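Local coordinates for protein putative cyclohexadienyl dehydrogenase and ADH prephenate dehydrogenase (Rhizobium meliloti, PDB 4WJI) that probably catalyses the NAD(P)-dependent oxidative decarboxylation of prephenate to 4-hydroxyphenylpyruvate in tyrosine biosynthesis, and binds NADP and tyrosine, at residues Ala159-Arg162 and Leu163-Glu166; Trp235-Val238 and Cys239-Asn242; Ala281-Arg284 and Ser285-Gln288; Phe273-Phe276 and Thr277-Ala281. All coordinates share one frame; numbering follows the deposited sequence.

Contact 1 (Ala159-Arg162 and Leu163-Glu166)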
loop_
_atom_site.group_PDB
_atom_site.type_symbol
_atom_site.label_atom_id
_atom_site.label_comp_id
_atom_site.label_asym_id
_atom_site.label_seq_id
_atom_site.Cartn_x
_atom_site.Cartn_y
_atom_site.Cartn_z
ATOM N N ALA A 159 21.283 11.725 25.119
ATOM C CA ALA A 159 22.113 10.546 24.919
ATOM C C ALA A 159 21.509 9.293 25.523
ATOM O O ALA A 159 21.600 8.224 24.929
ATOM C CB ALA A 159 23.506 10.774 25.504
ATOM N N ARG A 160 20.901 9.393 26.702
ATOM C CA ARG A 160 20.268 8.206 27.285
ATOM C C ARG A 160 19.070 7.715 26.465
ATOM O O ARG A 160 18.850 6.506 26.334
ATOM C CB ARG A 160 19.835 8.439 28.727
ATOM C CG ARG A 160 20.997 8.612 29.700
ATOM C CD ARG A 160 20.497 8.838 31.113
ATOM N NE ARG A 160 20.050 7.586 31.742
ATOM C CZ ARG A 160 19.484 7.526 32.957
ATOM N NH1 ARG A 160 19.191 8.653 33.594
ATOM N NH2 ARG A 160 19.164 6.352 33.509
ATOM N N LEU A 161 18.306 8.653 25.936
ATOM C CA LEU A 161 17.162 8.295 25.073
ATOM C C LEU A 161 17.648 7.725 23.735
ATOM O O LEU A 161 17.086 6.730 23.232
ATOM C CB LEU A 161 16.220 9.463 24.904
ATOM C CG LEU A 161 14.860 9.083 24.367
ATOM C CD1 LEU A 161 14.086 8.088 25.222
ATOM C CD2 LEU A 161 14.023 10.329 24.143
ATOM N N ARG A 162 18.714 8.290 23.178
ATOM C CA ARG A 162 19.314 7.713 21.959
ATOM C C ARG A 162 19.755 6.267 22.223
ATOM O O ARG A 162 19.458 5.361 21.423
ATOM C CB ARG A 162 20.491 8.557 21.459
ATOM C CG ARG A 162 21.262 7.936 20.329
ATOM C CD ARG A 162 22.408 8.822 19.869
ATOM N NE ARG A 162 21.950 10.046 19.240
ATOM C CZ ARG A 162 21.766 10.208 17.925
ATOM N NH1 ARG A 162 22.033 9.218 17.075
ATOM N NH2 ARG A 162 21.322 11.367 17.445
ATOM N N LEU A 163 20.414 6.028 23.362
ATOM C CA LEU A 163 20.890 4.688 23.661
ATOM C C LEU A 163 19.682 3.740 23.816
ATOM O O LEU A 163 19.719 2.601 23.362
ATOM C CB LEU A 163 21.770 4.674 24.903
ATOM C CG LEU A 163 22.111 3.299 25.455
ATOM C CD1 LEU A 163 22.893 2.459 24.456
ATOM C CD2 LEU A 163 22.905 3.406 26.734
ATOM N N PHE A 164 18.626 4.216 24.450
ATOM C CA PHE A 164 17.433 3.399 24.671
ATOM C C PHE A 164 16.828 2.907 23.332
ATOM O O PHE A 164 16.641 1.701 23.092
ATOM C CB PHE A 164 16.428 4.211 25.462
ATOM C CG PHE A 164 15.109 3.473 25.731
ATOM C CD1 PHE A 164 15.033 2.486 26.703
ATOM C CD2 PHE A 164 14.003 3.739 24.978
ATOM C CE1 PHE A 164 13.838 1.828 27.000
ATOM C CE2 PHE A 164 12.801 3.048 25.229
ATOM C CZ PHE A 164 12.726 2.109 26.242
ATOM N N TRP A 165 16.663 3.849 22.410
ATOM C CA TRP A 165 16.106 3.499 21.088
ATOM C C TRP A 165 17.020 2.632 20.270
ATOM O O TRP A 165 16.568 1.710 19.556
ATOM C CB TRP A 165 15.640 4.720 20.330
ATOM C CG TRP A 165 14.327 5.237 20.822
ATOM C CD1 TRP A 165 14.095 6.369 21.519
ATOM C CD2 TRP A 165 13.046 4.576 20.695
ATOM N NE1 TRP A 165 12.735 6.447 21.857
ATOM C CE2 TRP A 165 12.087 5.373 21.309
ATOM C CE3 TRP A 165 12.619 3.400 20.044
ATOM C CZ2 TRP A 165 10.715 4.983 21.375
ATOM C CZ3 TRP A 165 11.294 3.064 20.087
ATOM C CH2 TRP A 165 10.365 3.841 20.730
ATOM N N GLU A 166 18.328 2.881 20.364
ATOM C CA GLU A 166 19.285 2.012 19.706
ATOM C C GLU A 166 19.210 0.594 20.237
ATOM O O GLU A 166 19.324 -0.375 19.474
ATOM C CB GLU A 166 20.713 2.604 19.777
ATOM C CG GLU A 166 20.897 3.817 18.886
ATOM C CD GLU A 166 22.257 4.503 19.030
ATOM O OE1 GLU A 166 23.013 4.176 19.995
ATOM O OE2 GLU A 166 22.560 5.413 18.210
#

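Contact 2 (Trp235-Val238 and Cys239-Asn242)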
loop_
_atom_site.group_PDB
_atom_site.type_symbol
_atom_site.label_atom_id
_atom_site.label_comp_id
_atom_site.label_asym_id
_atom_site.label_seq_id
_atom_site.Cartn_x
_atom_site.Cartn_y
_atom_site.Cartn_z
ATOM N N TRP A 235 -5.649 9.187 13.961
ATOM C CA TRP A 235 -5.525 9.948 12.724
ATOM C C TRP A 235 -6.327 11.233 12.707
ATOM O O TRP A 235 -5.864 12.203 12.098
ATOM C CB TRP A 235 -5.808 9.034 11.486
ATOM C CG TRP A 235 -4.590 8.171 11.295
ATOM C CD1 TRP A 235 -4.425 6.865 11.647
ATOM C CD2 TRP A 235 -3.315 8.630 10.816
ATOM N NE1 TRP A 235 -3.133 6.487 11.399
ATOM C CE2 TRP A 235 -2.430 7.545 10.879
ATOM C CE3 TRP A 235 -2.859 9.840 10.302
ATOM C CZ2 TRP A 235 -1.090 7.662 10.486
ATOM C CZ3 TRP A 235 -1.555 9.948 9.949
ATOM C CH2 TRP A 235 -0.671 8.872 10.048
ATOM N N ARG A 236 -7.477 11.271 13.377
ATOM C CA ARG A 236 -8.161 12.535 13.635
ATOM C C ARG A 236 -7.167 13.488 14.302
ATOM O O ARG A 236 -6.992 14.653 13.867
ATOM C CB ARG A 236 -9.394 12.339 14.500
ATOM C CG ARG A 236 -10.054 13.653 14.920
ATOM C CD ARG A 236 -10.957 13.470 16.108
ATOM N NE ARG A 236 -10.190 13.188 17.288
ATOM C CZ ARG A 236 -10.682 12.749 18.431
ATOM N NH1 ARG A 236 -11.972 12.465 18.536
ATOM N NH2 ARG A 236 -9.874 12.587 19.474
ATOM N N ASP A 237 -6.524 13.007 15.364
ATOM C CA ASP A 237 -5.629 13.898 16.093
ATOM C C ASP A 237 -4.441 14.395 15.249
ATOM O O ASP A 237 -4.038 15.556 15.359
ATOM C CB ASP A 237 -5.165 13.253 17.385
ATOM C CG ASP A 237 -6.235 13.245 18.458
ATOM O OD1 ASP A 237 -7.420 13.650 18.226
ATOM O OD2 ASP A 237 -5.840 12.878 19.623
ATOM N N VAL A 238 -3.832 13.518 14.433
ATOM C CA VAL A 238 -2.744 13.988 13.565
ATOM C C VAL A 238 -3.208 15.110 12.628
ATOM O O VAL A 238 -2.501 16.114 12.435
ATOM C CB VAL A 238 -2.164 12.803 12.740
ATOM C CG1 VAL A 238 -1.205 13.294 11.690
ATOM C CG2 VAL A 238 -1.425 11.849 13.626
ATOM N N CYS A 239 -4.379 14.945 12.013
ATOM C CA CYS A 239 -4.895 15.962 11.100
ATOM C C CYS A 239 -5.178 17.289 11.811
ATOM O O CYS A 239 -4.996 18.371 11.221
ATOM C CB CYS A 239 -6.194 15.479 10.447
ATOM S SG CYS A 239 -5.944 14.174 9.231
ATOM N N LEU A 240 -5.630 17.198 13.044
ATOM C CA LEU A 240 -5.916 18.414 13.855
ATOM C C LEU A 240 -4.637 19.115 14.316
ATOM O O LEU A 240 -4.625 20.328 14.515
ATOM C CB LEU A 240 -6.749 18.067 15.096
ATOM C CG LEU A 240 -8.200 17.606 14.823
ATOM C CD1 LEU A 240 -8.867 17.045 16.072
ATOM C CD2 LEU A 240 -9.032 18.711 14.201
ATOM N N HIS A 241 -3.582 18.352 14.541
ATOM C CA HIS A 241 -2.355 18.861 15.142
ATOM C C HIS A 241 -1.153 19.020 14.225
ATOM O O HIS A 241 -0.132 19.555 14.657
ATOM C CB HIS A 241 -2.035 17.998 16.387
ATOM C CG HIS A 241 -3.005 18.265 17.469
ATOM N ND1 HIS A 241 -4.073 17.472 17.788
ATOM C CD2 HIS A 241 -3.118 19.381 18.231
ATOM C CE1 HIS A 241 -4.774 18.065 18.753
ATOM N NE2 HIS A 241 -4.217 19.220 19.026
ATOM N N ASN A 242 -1.275 18.617 12.971
ATOM C CA ASN A 242 -0.241 18.966 11.972
ATOM C C ASN A 242 -0.865 19.683 10.778
ATOM O O ASN A 242 -0.448 19.479 9.634
ATOM C CB ASN A 242 0.534 17.723 11.495
ATOM C CG ASN A 242 1.871 18.090 10.859
ATOM O OD1 ASN A 242 2.431 19.139 11.154
ATOM N ND2 ASN A 242 2.419 17.194 10.054
#

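Contact 3 (Ala281-Arg284 and Ser285-Gln288)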
loop_
_atom_site.group_PDB
_atom_site.type_symbol
_atom_site.label_atom_id
_atom_site.label_comp_id
_atom_site.label_asym_id
_atom_site.label_seq_id
_atom_site.Cartn_x
_atom_site.Cartn_y
_atom_site.Cartn_z
ATOM N N ALA A 281 12.583 5.072 -9.327
ATOM C CA ALA A 281 13.846 5.261 -8.663
ATOM C C ALA A 281 13.713 5.270 -7.144
ATOM O O ALA A 281 14.513 4.694 -6.469
ATOM C CB ALA A 281 14.454 6.558 -9.126
ATOM N N ILE A 282 12.664 5.911 -6.649
ATOM C CA ILE A 282 12.433 6.016 -5.229
ATOM C C ILE A 282 12.263 4.613 -4.642
ATOM O O ILE A 282 12.799 4.288 -3.583
ATOM C CB ILE A 282 11.171 6.922 -4.957
ATOM C CG1 ILE A 282 11.419 8.347 -5.514
ATOM C CG2 ILE A 282 10.780 6.872 -3.496
ATOM C CD1 ILE A 282 11.364 8.508 -7.060
ATOM N N ARG A 283 11.494 3.762 -5.322
ATOM C CA ARG A 283 11.266 2.417 -4.803
ATOM C C ARG A 283 12.574 1.649 -4.728
ATOM O O ARG A 283 12.875 0.924 -3.771
ATOM C CB ARG A 283 10.303 1.627 -5.705
ATOM C CG ARG A 283 10.106 0.200 -5.204
ATOM C CD ARG A 283 9.474 0.147 -3.844
ATOM N NE ARG A 283 9.194 -1.213 -3.424
ATOM C CZ ARG A 283 8.528 -1.511 -2.305
ATOM N NH1 ARG A 283 8.082 -0.522 -1.510
ATOM N NH2 ARG A 283 8.305 -2.769 -1.974
ATOM N N ARG A 284 13.374 1.765 -5.775
ATOM C CA ARG A 284 14.623 1.059 -5.792
ATOM C C ARG A 284 15.550 1.493 -4.634
ATOM O O ARG A 284 16.213 0.658 -4.030
ATOM C CB ARG A 284 15.263 1.263 -7.160
ATOM C CG ARG A 284 14.470 0.540 -8.252
ATOM C CD ARG A 284 14.655 1.218 -9.592
ATOM N NE ARG A 284 14.014 0.427 -10.648
ATOM C CZ ARG A 284 13.839 0.849 -11.885
ATOM N NH1 ARG A 284 14.257 2.062 -12.224
ATOM N NH2 ARG A 284 13.271 0.041 -12.768
ATOM N N SER A 285 15.515 2.778 -4.263
ATOM C CA SER A 285 16.300 3.260 -3.130
ATOM C C SER A 285 15.796 2.707 -1.797
ATOM O O SER A 285 16.586 2.369 -0.910
ATOM C CB SER A 285 16.271 4.765 -3.073
ATOM O OG SER A 285 16.871 5.352 -4.192
ATOM N N ILE A 286 14.474 2.620 -1.658
ATOM C CA ILE A 286 13.880 2.045 -0.468
ATOM C C ILE A 286 14.246 0.590 -0.303
ATOM O O ILE A 286 14.542 0.116 0.804
ATOM C CB ILE A 286 12.353 2.291 -0.492
ATOM C CG1 ILE A 286 12.079 3.790 -0.238
ATOM C CG2 ILE A 286 11.565 1.401 0.524
ATOM C CD1 ILE A 286 10.656 4.195 -0.580
ATOM N N VAL A 287 14.193 -0.146 -1.404
ATOM C CA VAL A 287 14.570 -1.564 -1.412
ATOM C C VAL A 287 16.043 -1.718 -1.057
ATOM O O VAL A 287 16.402 -2.526 -0.214
ATOM C CB VAL A 287 14.177 -2.256 -2.778
ATOM C CG1 VAL A 287 14.885 -3.587 -2.967
ATOM C CG2 VAL A 287 12.653 -2.388 -2.888
ATOM N N GLN A 288 16.893 -0.899 -1.655
ATOM C CA GLN A 288 18.324 -1.064 -1.398
ATOM C C GLN A 288 18.633 -0.755 0.081
ATOM O O GLN A 288 19.525 -1.362 0.672
ATOM C CB GLN A 288 19.145 -0.149 -2.292
ATOM C CG GLN A 288 20.665 -0.438 -2.267
ATOM C CD GLN A 288 21.007 -1.858 -2.698
ATOM O OE1 GLN A 288 20.517 -2.363 -3.722
ATOM N NE2 GLN A 288 21.773 -2.535 -1.865
#

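Contact 4 (Phe273-Phe276 and Thr277-Ala281)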
loop_
_atom_site.group_PDB
_atom_site.type_symbol
_atom_site.label_atom_id
_atom_site.label_comp_id
_atom_site.label_asym_id
_atom_site.label_seq_id
_atom_site.Cartn_x
_atom_site.Cartn_y
_atom_site.Cartn_z
ATOM N N PHE A 273 4.288 8.224 -19.475
ATOM C CA PHE A 273 5.462 7.354 -19.423
ATOM C C PHE A 273 6.624 7.965 -18.605
ATOM O O PHE A 273 7.242 7.277 -17.775
ATOM C CB PHE A 273 5.936 7.023 -20.836
ATOM C CG PHE A 273 7.020 5.999 -20.876
ATOM C CD1 PHE A 273 6.707 4.653 -20.950
ATOM C CD2 PHE A 273 8.350 6.374 -20.843
ATOM C CE1 PHE A 273 7.711 3.706 -21.007
ATOM C CE2 PHE A 273 9.349 5.427 -20.890
ATOM C CZ PHE A 273 9.023 4.091 -20.937
ATOM N N ASP A 274 6.880 9.251 -18.826
ATOM C CA ASP A 274 7.930 9.954 -18.105
ATOM C C ASP A 274 7.657 10.000 -16.577
ATOM O O ASP A 274 8.550 9.739 -15.772
ATOM C CB ASP A 274 8.096 11.363 -18.665
ATOM C CG ASP A 274 8.712 11.377 -20.075
ATOM O OD1 ASP A 274 9.257 10.332 -20.530
ATOM O OD2 ASP A 274 8.658 12.448 -20.723
ATOM N N LEU A 275 6.415 10.307 -16.167
ATOM C CA LEU A 275 6.085 10.315 -14.749
ATOM C C LEU A 275 6.281 8.926 -14.158
ATOM O O LEU A 275 6.883 8.761 -13.075
ATOM C CB LEU A 275 4.643 10.743 -14.408
ATOM C CG LEU A 275 4.195 10.526 -12.909
ATOM C CD1 LEU A 275 4.957 11.289 -11.791
ATOM C CD2 LEU A 275 2.702 10.813 -12.767
ATOM N N PHE A 276 5.756 7.923 -14.836
ATOM C CA PHE A 276 5.777 6.568 -14.297
ATOM C C PHE A 276 7.191 5.980 -14.255
ATOM O O PHE A 276 7.501 5.143 -13.402
ATOM C CB PHE A 276 4.836 5.659 -15.115
ATOM C CG PHE A 276 3.392 6.109 -15.146
ATOM C CD1 PHE A 276 2.885 7.073 -14.268
ATOM C CD2 PHE A 276 2.519 5.556 -16.090
ATOM C CE1 PHE A 276 1.567 7.457 -14.326
ATOM C CE2 PHE A 276 1.199 5.924 -16.137
ATOM C CZ PHE A 276 0.712 6.884 -15.273
ATOM N N THR A 277 8.052 6.432 -15.153
ATOM C CA THR A 277 9.477 6.070 -15.111
ATOM C C THR A 277 10.186 6.704 -13.913
ATOM O O THR A 277 10.960 6.027 -13.235
ATOM C CB THR A 277 10.161 6.508 -16.434
ATOM O OG1 THR A 277 9.580 5.707 -17.488
ATOM C CG2 THR A 277 11.690 6.291 -16.413
ATOM N N ARG A 278 9.897 7.984 -13.676
ATOM C CA ARG A 278 10.600 8.782 -12.657
ATOM C C ARG A 278 10.340 8.202 -11.263
ATOM O O ARG A 278 11.214 8.143 -10.408
ATOM C CB ARG A 278 10.138 10.244 -12.747
ATOM C CG ARG A 278 10.651 11.160 -11.664
ATOM C CD ARG A 278 10.614 12.626 -12.105
ATOM N NE ARG A 278 9.264 13.181 -12.257
ATOM C CZ ARG A 278 8.499 13.641 -11.258
ATOM N NH1 ARG A 278 8.908 13.589 -9.992
ATOM N NH2 ARG A 278 7.303 14.146 -11.525
ATOM N N THR A 279 9.126 7.746 -11.016
ATOM C CA THR A 279 8.794 7.217 -9.712
ATOM C C THR A 279 9.469 5.899 -9.304
ATOM O O THR A 279 9.535 5.588 -8.167
ATOM C CB THR A 279 7.286 7.115 -9.489
ATOM O OG1 THR A 279 6.740 6.198 -10.413
ATOM C CG2 THR A 279 6.635 8.428 -9.676
ATOM N N ARG A 280 9.957 5.137 -10.257
ATOM C CA ARG A 280 10.600 3.858 -9.961
ATOM C C ARG A 280 11.864 3.989 -9.124
ATOM O O ARG A 280 12.177 3.153 -8.342
ATOM C CB ARG A 280 10.890 3.098 -11.238
ATOM C CG ARG A 280 9.647 2.933 -12.058
ATOM C CD ARG A 280 9.934 2.166 -13.325
ATOM N NE ARG A 280 9.715 0.769 -13.123
ATOM C CZ ARG A 280 9.999 -0.175 -13.978
ATOM N NH1 ARG A 280 10.616 0.078 -15.106
ATOM N NH2 ARG A 280 9.677 -1.384 -13.668
ATOM N N ALA A 281 12.583 5.072 -9.327
ATOM C CA ALA A 281 13.846 5.261 -8.663
ATOM C C ALA A 281 13.713 5.270 -7.144
ATOM O O ALA A 281 14.513 4.694 -6.469
ATOM C CB ALA A 281 14.454 6.558 -9.126
#

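Contact 1 (Ala159-Arg162 and Leu163-Glu166)
Leu-161 and Trp-165, one helical turn apart, lie side by side and point the same way, a simple example of how i and i+4 side chains share one flank of a helix. The leucine offers its branch point and one methyl: CG of Leu-161 comes within 4.0 Å of CD1 of Trp-165, and CD1 of Leu-161 stands the same 4.0 Å from the indole NE1. With the CG of Leu-161 anti to its backbone nitrogen (chi1 -164°), the isobutyl group is carried past its own carbonyl towards the indole. That indole is also approached by its chain neighbour, for CD2 of Phe-164 lies above one face, displaced towards the rim.

Arg-162 and Glu-166 meet differently. The guanidinium and carboxylate planes are 77° apart, and the closest touch is made by the aliphatic part of the arginine, CG of Arg-162 lying 3.5 Å from OE2 of Glu-166. The charges are opposite but stop short of a salt bridge, NH1 of Arg-162 being 4.0 Å from OE2 of Glu-166; NH2 of Arg-162 instead pairs with Glu-174. Cutting Arg-162 back to an alanine would probably leave Glu-174 without its charged mate and Glu-166 without a methylene chain to lie against. Four regular hydrogen bonds, each from the amide of residue i+4 to the carbonyl of residue i, hold the backbone, the straightest from Trp-165 N to Leu-161 O at 169°.

Helix 155-167 connects strands 144-147 and 171-174 in a beta-alpha-beta unit of the nucleotide-binding domain; Phe-164 reaches Ile-19 and Ile-23 of helix 14-26 and Ile-7 of strand 4-10, while Leu-161 rests on Val-119 of strand 117-123.

Contact 2 (Trp235-Val238 and Cys239-Asn242)
With chi1 of His-241 at -70°, the imidazole folds back beside its own backbone nitrogen, and ND1 and N of His-241 both bond to the carbonyl oxygen of Asp-237. The ring bond, from ND1 of His-241 to O of Asp-237, is 3.1 Å long and bent at 138°; the backbone hydrogen bond from N of His-241 to the same oxygen is shorter, 2.9 Å. The two donors arrive from opposite faces of the carbonyl plane, so one oxygen is gripped twice and the imidazole is tethered to the last turn of the helix. Arg-236 has its CG anti to the backbone nitrogen (chi1 174°) and bends at chi3, which turns the guanidinium side-on to Asp-237. NE and NH2 of Arg-236 both donate to OD1 of Asp-237, each at 3.0 Å, in a side-on salt bridge with that oxygen nearly in the guanidinium plane.

The turn closes helix 232-241 in the dimerization domain, where N of Asn-242 still bonds to O of Val-238 although Asn-242 itself has left helical geometry. Trp-235, at the other end of the segment, lines the pocket of the bound tyrosine and stacks on His-192.

Over the arginine's aliphatic part lies Leu-240, whose CD1 comes 3.8 Å from CG of Arg-236. A serine in place of Arg-236 would probably leave OD1 of Asp-237 without its two nitrogen donors and take the methylene support from one side of the leucine methyl. The other carboxylate oxygen, OD2, accepts from the amide of Gly-75. Arg-236 and Leu-240 also pack on Gly-269 and Gly-267 of the second subunit, respectively, and Cys-239 on its Leu-272.

Contact 3 (Ala281-Arg284 and Ser285-Gln288)
Ile-282 and Ile-286 make the apolar contact of this turn, with CG2 of Ile-282 4.0 Å from CD1 of Ile-286. The two side chains cross at a slant, methyl against methyl. CG1 of Ile-286 sits beside its own backbone nitrogen (chi1 -71°), and the chain running on from it carries CD1 back over the preceding turn, where it also lies 3.7 Å from O of Ile-282.

A second kind of contact sets an apolar methyl against a charged chain: CG2 of Val-287 approaches NE of Arg-283 at 3.7 Å and lies slightly farther from the arginine CD. The bend of Arg-283 at chi2 (63°) directs its long chain along the helix towards this valine. Its guanidinium goes on to Thr-225 of the second subunit, where NH1 bonds to the threonine hydroxyl.

Hydrogen bonding is that of a regular alpha helix. Four amides each reach the carbonyl four residues back, among them N of Val-287 to O of Arg-283 at 2.9 Å and N of Ile-286 to O of Ile-282 at 3.0 Å.

Along its flank the turn packs on the second subunit, Ile-282 on Phe-221, Ser-285 on Ile-214 and Ile-286 on Ser-217. This is the last helix of the chain, one flank of which, with apolar and polar side chains alike, lies in the dimer interface, while Arg-284, Val-287 and Gln-288 are exposed.

Contact 4 (Phe273-Phe276 and Thr277-Ala281)
Thr-277 grips the carbonyl oxygen of Phe-273 twice, through its amide at 2.9 Å from N of Thr-277 to O of Phe-273 and through its hydroxyl at 2.8 Å from OG1 of Thr-277 to that same oxygen. The donors come from opposite faces of the carbonyl plane, and OG1 stands well above it, 38° out. With chi1 at -66° the hydroxyl lies beside its own backbone nitrogen, within range of the preceding turn; it also sits over one face of the Phe-273 ring, 3.4 Å from CE2.

On another side of the helix, CD1 of Leu-275 is in van der Waals contact with NH2 of Arg-278 at 3.7 Å and CG2 of Thr-279 at 3.9 Å. These turns lead from helix 269-278 into helix 280-289, and both meet the second subunit of the dimer.

Farther out, that subunit fixes the polar ends. NH1 of Arg-278 forms salt bridges to Asp-203 and Asp-204 of the second subunit, while OG1 of Thr-279 and NE of Arg-280 bond to its Ala-228 and Ala-229 carbonyls. The ring of Phe-276 stacks on Tyr-196 of the same partner chain.

In the fold
Along the chain the order is contact 1, contact 2, contact 4 and contact 3, the last two overlapping at Ala-281 with centres about 12 Å apart. Contact 1 belongs to the nucleotide-binding domain, its Trp-165 side chain about 8 Å from the bound NADP. Contact 2, on the opposite side of the chain's centre, lies about 27 Å from contact 1 between centres and comes closer to both ligands: the Trp-235 side chain is about 4 Å from a bound tyrosine and that of Val-238 about 5 Å from NADP. Contacts 2, 3 and 4 all touch the second subunit, where Phe-276 of one chain meets Trp-235 and Arg-236 of the other, joining contact 4 to the tyrosine pocket across the dimer.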